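PDB 4GIB: beta-phosphoglucomutase from Clostridium difficile, which probably interconverts beta-D-glucose 1-phosphate and beta-D-glucose 6-phosphate, using magnesium, as a phosphomutase of the HAD-like superfamily. Local coordinates for residues 103-108 against 141-146; 28-33 against 174-179; 74-79 against 92-97. One frame throughout, in Å; residues are numbered along the deposited sequence.

Contact 1 of 3, residues 103-108 against 141-146; sequences NYYVSL and SKNAIN. With PO4 (phosphate ion), chain F.
Asn143 meets Tyr105 and Val106 beside a bound phosphate ion. Asn143 CB lies 3.6 Å from phosphate O2 and 4.0 Å from Tyr105 CE2. CG stands beside the backbone N (chi1 -77°), turning the amide between the helix and the ion. Asn143 OD1 rests against the methyl Val106 CG2 at 3.5 Å, where the two side chains cross at about a right angle. Asn143 ND2 sits at the edge of the Tyr105 ring, 3.9 Å from Tyr105 CD2, with amide and ring planes 56° apart. The same ND2 donates an almost straight bond of 2.9 Å to phosphate O2, at 174°. It also bonds Asn102, so two acceptors fix the rotation of the amide.

In the HAD fold of this family, helix 91-109 belongs to the cap and 141-146 to the loop and first turn of helix 144-151 in the core domain. The contact therefore spans the cap–core cleft. Ser141, Lys142 and Asn143 are predicted to bind substrate. The phosphate, probably from the crystallisation liquor, is consistent with that role.

Ser141 OG donates to phosphate O2 at 2.6 Å and accepts from Asn143 N in an ST turn. Arg72 from the cap also bonds the ion. A water joins Ser141 OG to Tyr105 OH, 2.9 Å from that hydroxyl. Asn146 ND2 is hydrogen-bonded to Asp110, with Val106 CG1 alongside at 4.4 Å.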
# COMPACT_ATOMS: atom_id res chain seq x y z
N ASN A 103 -16.49 8.92 -4.46
CA ASN A 103 -17.82 8.51 -4.01
C ASN A 103 -18.16 7.10 -4.48
O ASN A 103 -18.69 6.29 -3.74
CB ASN A 103 -18.90 9.47 -4.51
CG ASN A 103 -18.79 10.86 -3.88
OD1 ASN A 103 -18.18 11.03 -2.81
ND2 ASN A 103 -19.40 11.85 -4.52
N TYR A 104 -17.83 6.80 -5.73
CA TYR A 104 -18.11 5.48 -6.27
C TYR A 104 -17.21 4.43 -5.61
O TYR A 104 -17.69 3.36 -5.26
CB TYR A 104 -18.01 5.48 -7.80
CG TYR A 104 -18.49 4.18 -8.42
CD1 TYR A 104 -19.74 3.68 -8.12
CD2 TYR A 104 -17.69 3.47 -9.29
CE1 TYR A 104 -20.19 2.49 -8.67
CE2 TYR A 104 -18.12 2.27 -9.86
CZ TYR A 104 -19.37 1.79 -9.54
OH TYR A 104 -19.82 0.62 -10.09
N TYR A 105 -15.94 4.75 -5.38
CA TYR A 105 -15.01 3.82 -4.72
C TYR A 105 -15.48 3.53 -3.28
O TYR A 105 -15.52 2.37 -2.85
CB TYR A 105 -13.57 4.37 -4.74
CG TYR A 105 -12.61 3.53 -3.94
CD1 TYR A 105 -12.18 2.29 -4.40
CD2 TYR A 105 -12.12 3.98 -2.70
CE1 TYR A 105 -11.32 1.49 -3.64
CE2 TYR A 105 -11.24 3.21 -1.96
CZ TYR A 105 -10.85 1.96 -2.43
OH TYR A 105 -9.98 1.18 -1.69
N VAL A 106 -15.85 4.59 -2.56
CA VAL A 106 -16.31 4.48 -1.16
C VAL A 106 -17.56 3.60 -1.05
O VAL A 106 -17.75 2.88 -0.08
CB VAL A 106 -16.56 5.90 -0.58
CG1 VAL A 106 -17.42 5.86 0.73
CG2 VAL A 106 -15.22 6.60 -0.37
N SER A 107 -18.39 3.65 -2.07
CA SER A 107 -19.59 2.85 -2.11
C SER A 107 -19.23 1.38 -2.25
O SER A 107 -19.90 0.52 -1.71
CB SER A 107 -20.46 3.30 -3.27
OG SER A 107 -21.60 2.49 -3.35
N LEU A 108 -18.18 1.08 -3.00
CA LEU A 108 -17.75 -0.31 -3.18
C LEU A 108 -17.10 -0.86 -1.93
O LEU A 108 -17.45 -1.94 -1.50
CB LEU A 108 -16.80 -0.44 -4.36
CG LEU A 108 -17.40 -0.08 -5.73
CD1 LEU A 108 -16.32 -0.12 -6.79
CD2 LEU A 108 -18.55 -1.02 -6.09
N SER A 141 -3.62 5.84 0.05
CA SER A 141 -5.05 6.08 0.04
C SER A 141 -5.54 6.79 1.30
O SER A 141 -5.27 6.35 2.42
CB SER A 141 -5.77 4.71 -0.09
OG SER A 141 -7.16 4.80 0.20
N LYS A 142 -6.25 7.90 1.11
CA LYS A 142 -6.85 8.63 2.21
C LYS A 142 -8.08 7.88 2.73
O LYS A 142 -8.72 8.34 3.65
CB LYS A 142 -7.23 10.05 1.79
CG LYS A 142 -6.03 10.92 1.43
CD LYS A 142 -6.42 12.35 1.09
CE LYS A 142 -7.17 12.47 -0.22
NZ LYS A 142 -7.47 13.90 -0.52
N ASN A 143 -8.39 6.74 2.12
CA ASN A 143 -9.51 5.89 2.53
C ASN A 143 -9.03 4.69 3.32
O ASN A 143 -9.81 3.79 3.63
CB ASN A 143 -10.28 5.41 1.29
CG ASN A 143 -11.17 6.48 0.71
OD1 ASN A 143 -12.14 6.87 1.34
ND2 ASN A 143 -10.88 6.94 -0.51
N ALA A 144 -7.75 4.68 3.69
CA ALA A 144 -7.17 3.56 4.41
C ALA A 144 -7.84 3.31 5.76
O ALA A 144 -8.10 2.16 6.12
CB ALA A 144 -5.67 3.74 4.56
N ILE A 145 -8.12 4.39 6.49
CA ILE A 145 -8.77 4.32 7.80
C ILE A 145 -10.15 3.66 7.66
O ILE A 145 -10.46 2.69 8.36
CB ILE A 145 -8.87 5.73 8.46
CG1 ILE A 145 -7.47 6.28 8.77
CG2 ILE A 145 -9.69 5.68 9.79
CD1 ILE A 145 -7.46 7.60 9.52
N ASN A 146 -10.96 4.16 6.74
CA ASN A 146 -12.27 3.58 6.47
C ASN A 146 -12.16 2.07 6.21
O ASN A 146 -12.93 1.27 6.75
CB ASN A 146 -12.94 4.30 5.27
CG ASN A 146 -14.42 3.91 5.09
OD1 ASN A 146 -15.09 3.50 6.03
ND2 ASN A 146 -14.92 4.06 3.86
P PO4 F . -7.70 7.14 -2.46
O1 PO4 F . -6.43 6.54 -3.02
O2 PO4 F . -8.41 6.02 -1.76
O3 PO4 F . -7.37 8.23 -1.47
O4 PO4 F . -8.55 7.72 -3.55
O HOH W 1 -8.03 2.41 0.13

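Contact 2 of 3, residues 28-33 against 174-179; sequences AFIFDL and EIFLMS. With NA (sodium ion), chain D.
Ile30 points from strand 28-31 into the side of helix 174-183 and meets two residues one turn apart, Phe176 and Ser179. This is the tight part of the contact. CG2 lies anti to the backbone N, and CG1 stands beside that N (chi1 -57°). This puts CG2 against Phe176 and Ser179, and carries CD1 to Ser179. Ile30 CG2 approaches the Phe176 ring obliquely, 3.8 Å from Phe176 CD1. Ile30 CG2 also lies 3.9 Å from Ser179 CB. Ile30 CD1 ends 3.8 Å from Ser179 CB. The side chains of Ile30 and Phe176 slide past each other in opposite directions. All three residues are buried, and the surfaces that meet are mainly hydrocarbon. The hydroxyl of Ser179 is satisfied elsewhere, by a hydrogen bond to Ser138 OG.

The strand is a central member of the parallel sheet of the Rossmann-like HAD core, between strands 134-137 and 190-194. Helix 174-183 packs on one face of that sheet. On the opposite face, Phe29 and Phe31 meet helix 121-130.

The packing thins toward the C-terminal end of the strand. The nearest approach of the Asp32 side chain to segment 174-179 is Asp32 CB to Phe176 CZ, 4.8 Å. Its carboxylate turns to a metal ion instead. Asp32 OD2 binds the sodium ion at 2.2 Å. A water is a further ligand of the ion, 2.2 Å away. Asp34, Glu194 and Asp195 complete the sodium site. Asp32 is the predicted nucleophile, and the sodium probably occupies a magnesium position. Asp32 OD1 takes a weak bond from Leu33 N, 2.7 Å long and bent to 136°. Lys170 forms a long, weak ion pair with the same oxygen.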
# COMPACT_ATOMS: atom_id res chain seq x y z
N ALA A 28 9.69 -2.27 14.08
CA ALA A 28 8.35 -2.28 13.50
C ALA A 28 8.18 -3.03 12.19
O ALA A 28 9.15 -3.31 11.48
CB ALA A 28 7.81 -0.85 13.31
N PHE A 29 6.92 -3.37 11.94
CA PHE A 29 6.43 -3.94 10.71
C PHE A 29 5.57 -2.81 10.15
O PHE A 29 4.67 -2.28 10.86
CB PHE A 29 5.57 -5.19 10.93
CG PHE A 29 6.36 -6.48 11.08
CD1 PHE A 29 7.22 -6.67 12.13
CD2 PHE A 29 6.17 -7.52 10.18
CE1 PHE A 29 7.92 -7.87 12.27
CE2 PHE A 29 6.87 -8.72 10.32
CZ PHE A 29 7.74 -8.88 11.36
N ILE A 30 5.85 -2.41 8.92
CA ILE A 30 5.07 -1.36 8.28
C ILE A 30 4.44 -1.99 7.05
O ILE A 30 5.14 -2.43 6.15
CB ILE A 30 5.93 -0.15 7.87
CG1 ILE A 30 6.65 0.44 9.10
CG2 ILE A 30 5.04 0.91 7.21
CD1 ILE A 30 7.56 1.69 8.76
N PHE A 31 3.11 -2.02 7.03
CA PHE A 31 2.38 -2.65 5.94
C PHE A 31 1.80 -1.69 4.92
O PHE A 31 1.56 -0.52 5.22
CB PHE A 31 1.19 -3.43 6.53
CG PHE A 31 1.59 -4.53 7.48
CD1 PHE A 31 1.86 -4.26 8.81
CD2 PHE A 31 1.64 -5.85 7.06
CE1 PHE A 31 2.21 -5.28 9.69
CE2 PHE A 31 1.98 -6.86 7.93
CZ PHE A 31 2.27 -6.57 9.26
N ASP A 32 1.61 -2.18 3.69
CA ASP A 32 0.86 -1.42 2.70
C ASP A 32 -0.53 -2.01 2.87
O ASP A 32 -0.68 -3.11 3.42
CB ASP A 32 1.33 -1.60 1.25
CG ASP A 32 0.47 -0.78 0.26
OD1 ASP A 32 -0.14 0.22 0.72
OD2 ASP A 32 0.39 -1.13 -0.95
N LEU A 33 -1.55 -1.30 2.40
CA LEU A 33 -2.91 -1.79 2.55
C LEU A 33 -3.28 -2.78 1.43
O LEU A 33 -3.36 -4.00 1.67
CB LEU A 33 -3.88 -0.61 2.62
CG LEU A 33 -5.37 -0.93 2.79
CD1 LEU A 33 -5.64 -1.61 4.13
CD2 LEU A 33 -6.19 0.34 2.65
N GLU A 174 8.75 8.49 0.77
CA GLU A 174 8.04 9.32 1.74
C GLU A 174 7.01 8.59 2.62
O GLU A 174 7.13 8.60 3.86
CB GLU A 174 7.39 10.49 1.00
CG GLU A 174 6.71 11.51 1.86
CD GLU A 174 6.79 12.90 1.25
OE1 GLU A 174 5.93 13.77 1.56
OE2 GLU A 174 7.73 13.15 0.46
N ILE A 175 6.04 7.91 2.00
CA ILE A 175 4.95 7.27 2.75
C ILE A 175 5.43 6.26 3.80
O ILE A 175 4.77 6.08 4.83
CB ILE A 175 3.92 6.60 1.79
CG1 ILE A 175 2.55 6.52 2.47
CG2 ILE A 175 4.44 5.23 1.26
CD1 ILE A 175 1.95 7.90 2.78
N PHE A 176 6.57 5.61 3.53
CA PHE A 176 7.17 4.67 4.47
C PHE A 176 7.99 5.37 5.55
O PHE A 176 7.99 4.93 6.70
CB PHE A 176 7.99 3.61 3.75
CG PHE A 176 7.16 2.56 3.14
CD1 PHE A 176 6.73 1.48 3.91
CD2 PHE A 176 6.76 2.65 1.82
CE1 PHE A 176 5.94 0.53 3.37
CE2 PHE A 176 5.97 1.68 1.28
CZ PHE A 176 5.56 0.62 2.04
N LEU A 177 8.68 6.46 5.19
CA LEU A 177 9.40 7.26 6.17
C LEU A 177 8.41 7.92 7.14
O LEU A 177 8.72 8.10 8.33
CB LEU A 177 10.22 8.37 5.50
CG LEU A 177 11.39 8.02 4.59
CD1 LEU A 177 11.90 9.33 3.92
CD2 LEU A 177 12.53 7.28 5.35
N MET A 178 7.22 8.27 6.65
CA MET A 178 6.18 8.88 7.50
C MET A 178 5.74 7.97 8.64
O MET A 178 5.47 8.46 9.74
CB MET A 178 4.96 9.28 6.67
CG MET A 178 5.19 10.48 5.78
SD MET A 178 3.78 10.81 4.70
CE MET A 178 2.53 11.29 5.92
N SER A 179 5.64 6.67 8.39
CA SER A 179 5.27 5.74 9.46
C SER A 179 6.43 5.56 10.44
O SER A 179 6.21 5.38 11.62
CB SER A 179 4.82 4.39 8.90
OG SER A 179 3.58 4.51 8.23
NA NA D . 0.30 -2.91 -2.23
O HOH W 2 -0.38 -1.52 -3.73

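Contact 3 of 3, residues 74-79 against 92-97; sequences ESLDRI and EEKVRM
Two helices of the alpha-helical cap, 72-82 and 91-109, pack together here. The cap is the part of this HAD enzyme that closes over the core domain. The axes of segments 74-79 and 92-97 pass 10.6 Å apart at an angle of 106°, so these segments run nearly across each other.

Leu76 points from 74-79 toward 92-97. Its CG is anti to the backbone N (chi1 177°), which sends the two methyls toward the partner helix. Leu76 CD2 lies off the carbonyl oxygen of Lys94, 3.4 Å from Lys94 O. It also touches the first side-chain carbon, Lys94 CB, at 3.8 Å. The other methyl, Leu76 CD1, meets Met97 CE at 3.9 Å, where the two side chains cross at about a right angle. Met97 is bent at its last torsion (chi3 58°), and its terminal methyl meets Leu76 CD1. Trp48 of helix 41-53 also packs on Leu76, and Leu51 of that helix packs on Met97. Ser75 and Trp48 are predicted to bind substrate, so this packing probably lies close to the substrate pocket.

Beside the apolar patch, Lys94 runs past Asp77. The carboxylate meets the aliphatic part of the lysine more closely than its amine: Asp77 OD1 is 3.1 Å from Lys94 CE and 3.2 Å from Lys94 CD. The amine is held mainly elsewhere, by a salt bridge to Glu91 and a hydrogen bond to Phe89 O. The salt bridge from Asp77 OD1 to Lys94 NZ is long, at 3.9 Å.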
# COMPACT_ATOMS: atom_id res chain seq x y z
N GLU A 74 -2.79 11.87 -8.36
CA GLU A 74 -1.71 11.42 -9.24
C GLU A 74 -2.26 10.35 -10.17
O GLU A 74 -1.96 10.36 -11.38
CB GLU A 74 -0.52 10.87 -8.45
CG GLU A 74 0.60 10.30 -9.32
CD GLU A 74 1.18 11.31 -10.33
OE1 GLU A 74 1.05 12.53 -10.10
OE2 GLU A 74 1.79 10.87 -11.34
N SER A 75 -3.08 9.44 -9.62
CA SER A 75 -3.69 8.36 -10.38
C SER A 75 -4.52 8.92 -11.52
O SER A 75 -4.46 8.42 -12.62
CB SER A 75 -4.58 7.48 -9.49
OG SER A 75 -3.81 6.86 -8.48
N LEU A 76 -5.29 9.98 -11.23
CA LEU A 76 -6.11 10.62 -12.24
C LEU A 76 -5.24 11.21 -13.37
O LEU A 76 -5.58 11.06 -14.54
CB LEU A 76 -7.05 11.69 -11.62
CG LEU A 76 -7.93 12.49 -12.61
CD1 LEU A 76 -8.79 11.57 -13.46
CD2 LEU A 76 -8.81 13.53 -11.90
N ASP A 77 -4.15 11.89 -13.01
CA ASP A 77 -3.22 12.48 -14.00
C ASP A 77 -2.61 11.42 -14.91
O ASP A 77 -2.44 11.66 -16.12
CB ASP A 77 -2.08 13.29 -13.33
CG ASP A 77 -2.46 14.74 -13.05
OD1 ASP A 77 -3.58 15.18 -13.42
OD2 ASP A 77 -1.62 15.47 -12.49
N ARG A 78 -2.25 10.27 -14.35
CA ARG A 78 -1.72 9.19 -15.16
C ARG A 78 -2.79 8.64 -16.13
O ARG A 78 -2.49 8.28 -17.26
CB ARG A 78 -1.16 8.07 -14.28
CG ARG A 78 0.06 8.51 -13.51
CD ARG A 78 0.67 7.38 -12.72
NE ARG A 78 1.73 7.90 -11.86
CZ ARG A 78 2.54 7.15 -11.12
NH1 ARG A 78 2.42 5.82 -11.13
NH2 ARG A 78 3.47 7.73 -10.37
N ILE A 79 -4.04 8.58 -15.70
CA ILE A 79 -5.10 8.12 -16.59
C ILE A 79 -5.24 9.11 -17.74
O ILE A 79 -5.28 8.72 -18.90
CB ILE A 79 -6.45 7.97 -15.87
CG1 ILE A 79 -6.35 6.87 -14.79
CG2 ILE A 79 -7.54 7.59 -16.86
CD1 ILE A 79 -7.59 6.76 -13.93
N GLU A 92 -9.46 22.23 -10.98
CA GLU A 92 -10.84 22.22 -10.45
C GLU A 92 -11.62 21.08 -11.08
O GLU A 92 -12.32 20.34 -10.41
CB GLU A 92 -11.64 23.48 -10.81
CG GLU A 92 -11.57 24.61 -9.82
CD GLU A 92 -12.80 25.51 -9.94
OE1 GLU A 92 -13.93 24.98 -10.04
OE2 GLU A 92 -12.65 26.74 -9.89
N GLU A 93 -11.54 20.99 -12.40
CA GLU A 93 -12.27 19.97 -13.11
C GLU A 93 -11.71 18.60 -12.71
O GLU A 93 -12.46 17.67 -12.56
CB GLU A 93 -12.21 20.22 -14.63
CG GLU A 93 -13.13 19.31 -15.44
CD GLU A 93 -14.62 19.46 -15.09
OE1 GLU A 93 -15.01 20.48 -14.47
OE2 GLU A 93 -15.41 18.55 -15.46
N LYS A 94 -10.40 18.49 -12.52
CA LYS A 94 -9.85 17.25 -12.04
C LYS A 94 -10.40 16.94 -10.61
O LYS A 94 -10.69 15.80 -10.30
CB LYS A 94 -8.32 17.28 -12.03
CG LYS A 94 -7.68 17.57 -13.35
CD LYS A 94 -6.29 16.97 -13.39
CE LYS A 94 -5.57 17.24 -14.67
NZ LYS A 94 -4.95 18.57 -14.67
N VAL A 95 -10.51 17.97 -9.77
CA VAL A 95 -11.09 17.83 -8.41
C VAL A 95 -12.52 17.26 -8.51
O VAL A 95 -12.90 16.36 -7.75
CB VAL A 95 -11.10 19.19 -7.62
CG1 VAL A 95 -12.07 19.16 -6.43
CG2 VAL A 95 -9.64 19.60 -7.17
N ARG A 96 -13.30 17.75 -9.47
CA ARG A 96 -14.67 17.27 -9.64
C ARG A 96 -14.68 15.80 -10.05
O ARG A 96 -15.46 14.98 -9.53
CB ARG A 96 -15.40 18.03 -10.73
CG ARG A 96 -16.91 17.92 -10.65
CD ARG A 96 -17.52 17.73 -12.03
NE ARG A 96 -17.50 16.31 -12.41
CZ ARG A 96 -17.64 15.84 -13.65
NH1 ARG A 96 -17.62 14.53 -13.85
NH2 ARG A 96 -17.78 16.66 -14.68
N MET A 97 -13.81 15.46 -10.99
CA MET A 97 -13.73 14.10 -11.50
C MET A 97 -13.27 13.13 -10.42
O MET A 97 -13.79 12.02 -10.31
CB MET A 97 -12.79 14.03 -12.69
CG MET A 97 -13.26 14.81 -13.91
SD MET A 97 -11.96 14.87 -15.18
CE MET A 97 -11.69 13.15 -15.44

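Contacts 2 and 3 are buried, and contact 1 is partly buried. The centre of contact 2 lies about 8 Å from the centre of the chain; those of contacts 1 and 3 lie about 14 and 20 Å from it. Contacts 1 and 3 share helix 91-109, with their centres about 16 Å apart. One uses it to face the core domain, the other to hold the cap together. Contact 1 touches contact 2 by packing of Ala144 against Leu33, and contact 3 touches neither. The chemistry follows the place. Contact 1 is joined largely through a phosphate and a water. Contact 2 pairs apolar sheet–helix packing with a metal site. Contact 3 joins an apolar patch to a long ion pair.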